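Local coordinates for protein 6-carboxyhexanoate--CoA ligase (Aquifex aeolicus, PDB 5TVA) that belongs to the BioW family of CoA ligases and holds adenosine monophosphate and coenzyme A within a single chain, at residues Arg221-Leu224 / Ser225-Glu229. Numbering follows the deposited sequence.
Sequences RKEL and SEIIE
Leu224 carries its CG opposite the backbone N (chi1 178°), whereas Ile228 sets CG1 beside its N and opposite its carbonyl carbon (chi1 -59°), and these settings bring the two branches together one helical turn apart. The side chains lie alongside each other and point the same way; their CD1 methyls meet at 3.9 Å, Leu224 to Ile228. Both also touch Leu117 of strand 116-119, an outermost strand of the mixed sheet, joining the start of the helix to it. In the backbone, Ile228 N donates to Leu224 O at 3.0 Å, while Ile228 CG1 leans against that carbonyl oxygen.

Glu223 and Ile227 make the adjoining i to i+4 pair. Ile227 N is bonded to Glu223 O at 3.0 Å, and Ile227 CG1 packs beside this oxygen at 3.1 Å. The side chains run askew, and the end of Ile227, CD1, reaches the base of Glu223 at CB, 3.9 Å away. Ile227 is buried and leans on Val175.

A bend at chi2 (70°) folds Glu226 back toward the start of the helix, where OE2 comes within 3.1 Å of Glu223 CA. It approaches a C-H carbon, without the side-chain-to-backbone bond of a capping box. A carboxylate near the helix N-terminus would probably be favoured by the helix dipole, although Glu226 OE2 also lies 3.3 Å from Glu223 O, another acceptor. The carboxylates stay apart, Glu223 OE2 lying 6.2 Å from Glu226 OE2. With Glu223 as N-cap, the contact is the first turn of helix 224-233, entered through a short 3-10 segment after strand 214-219.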
loop_
_atom_site.group_PDB
_atom_site.type_symbol
_atom_site.label_atom_id
_atom_site.label_comp_id
_atom_site.label_asym_id
_atom_site.label_seq_id
_atom_site.Cartn_x
_atom_site.Cartn_y
_atom_site.Cartn_z
ATOM N N ARG A 221 1.203 19.262 3.297
ATOM C CA ARG A 221 1.234 19.395 4.751
ATOM C C ARG A 221 -0.030 20.044 5.300
ATOM O O ARG A 221 -0.471 19.694 6.398
ATOM C CB ARG A 221 2.446 20.194 5.246
ATOM C CG ARG A 221 2.601 20.012 6.757
ATOM C CD ARG A 221 3.351 21.120 7.450
ATOM N NE ARG A 221 4.773 20.859 7.673
ATOM C CZ ARG A 221 5.338 20.695 8.869
ATOM N NH1 ARG A 221 4.605 20.734 9.976
ATOM N NH2 ARG A 221 6.645 20.475 8.953
ATOM N N LYS A 222 -0.632 20.975 4.564
ATOM C CA LYS A 222 -1.788 21.665 5.117
ATOM C C LYS A 222 -2.960 20.729 5.359
ATOM O O LYS A 222 -3.889 21.108 6.080
ATOM C CB LYS A 222 -2.208 22.814 4.193
ATOM C CG LYS A 222 -2.893 22.333 2.951
ATOM C CD LYS A 222 -3.133 23.438 1.936
ATOM C CE LYS A 222 -3.116 22.833 0.539
ATOM N NZ LYS A 222 -4.186 23.462 -0.279
ATOM N N GLU A 223 -2.934 19.529 4.778
ATOM C CA GLU A 223 -3.992 18.531 4.893
ATOM C C GLU A 223 -3.561 17.318 5.700
ATOM O O GLU A 223 -4.267 16.301 5.683
ATOM C CB GLU A 223 -4.431 18.051 3.506
ATOM C CG GLU A 223 -5.032 19.088 2.569
ATOM C CD GLU A 223 -5.044 18.586 1.131
ATOM O OE1 GLU A 223 -4.838 19.401 0.200
ATOM O OE2 GLU A 223 -5.238 17.361 0.928
ATOM N N LEU A 224 -2.413 17.394 6.387
ATOM C CA LEU A 224 -1.819 16.211 7.008
ATOM C C LEU A 224 -2.776 15.548 7.989
ATOM O O LEU A 224 -2.957 14.319 7.973
ATOM C CB LEU A 224 -0.510 16.589 7.705
ATOM C CG LEU A 224 0.239 15.489 8.464
ATOM C CD1 LEU A 224 0.718 14.359 7.537
ATOM C CD2 LEU A 224 1.410 16.051 9.210
ATOM N N SER A 225 -3.399 16.348 8.857
ATOM C CA SER A 225 -4.235 15.783 9.914
ATOM C C SER A 225 -5.445 15.060 9.350
ATOM O O SER A 225 -5.804 13.984 9.832
ATOM C CB SER A 225 -4.683 16.881 10.881
ATOM O OG SER A 225 -3.557 17.338 11.613
ATOM N N GLU A 226 -6.114 15.659 8.370
ATOM C CA GLU A 226 -7.263 15.002 7.784
ATOM C C GLU A 226 -6.832 13.744 7.026
ATOM O O GLU A 226 -7.553 12.743 7.019
ATOM C CB GLU A 226 -8.015 15.975 6.873
ATOM C CG GLU A 226 -8.413 17.369 7.517
ATOM C CD GLU A 226 -7.238 18.341 7.806
ATOM O OE1 GLU A 226 -7.235 18.958 8.889
ATOM O OE2 GLU A 226 -6.336 18.525 6.966
ATOM N N ILE A 227 -5.645 13.769 6.415
ATOM C CA ILE A 227 -5.173 12.622 5.643
ATOM C C ILE A 227 -4.936 11.434 6.553
ATOM O O ILE A 227 -5.406 10.322 6.272
ATOM C CB ILE A 227 -3.911 12.977 4.836
ATOM C CG1 ILE A 227 -4.286 13.933 3.684
ATOM C CG2 ILE A 227 -3.258 11.705 4.285
ATOM C CD1 ILE A 227 -3.095 14.454 2.927
ATOM N N ILE A 228 -4.228 11.658 7.671
ATOM C CA ILE A 228 -3.950 10.582 8.620
ATOM C C ILE A 228 -5.244 10.008 9.177
ATOM O O ILE A 228 -5.417 8.785 9.256
ATOM C CB ILE A 228 -3.036 11.071 9.756
ATOM C CG1 ILE A 228 -1.718 11.600 9.201
ATOM C CG2 ILE A 228 -2.767 9.939 10.760
ATOM C CD1 ILE A 228 -0.710 11.915 10.284
ATOM N N GLU A 229 -6.175 10.877 9.576
ATOM C CA GLU A 229 -7.464 10.377 10.030
ATOM C C GLU A 229 -8.115 9.493 8.971
ATOM O O GLU A 229 -8.700 8.456 9.294
ATOM C CB GLU A 229 -8.384 11.539 10.388
ATOM C CG GLU A 229 -9.740 11.097 10.840
ATOM C CD GLU A 229 -10.634 12.273 11.232
ATOM O OE1 GLU A 229 -10.916 13.124 10.367
ATOM O OE2 GLU A 229 -11.040 12.356 12.417
#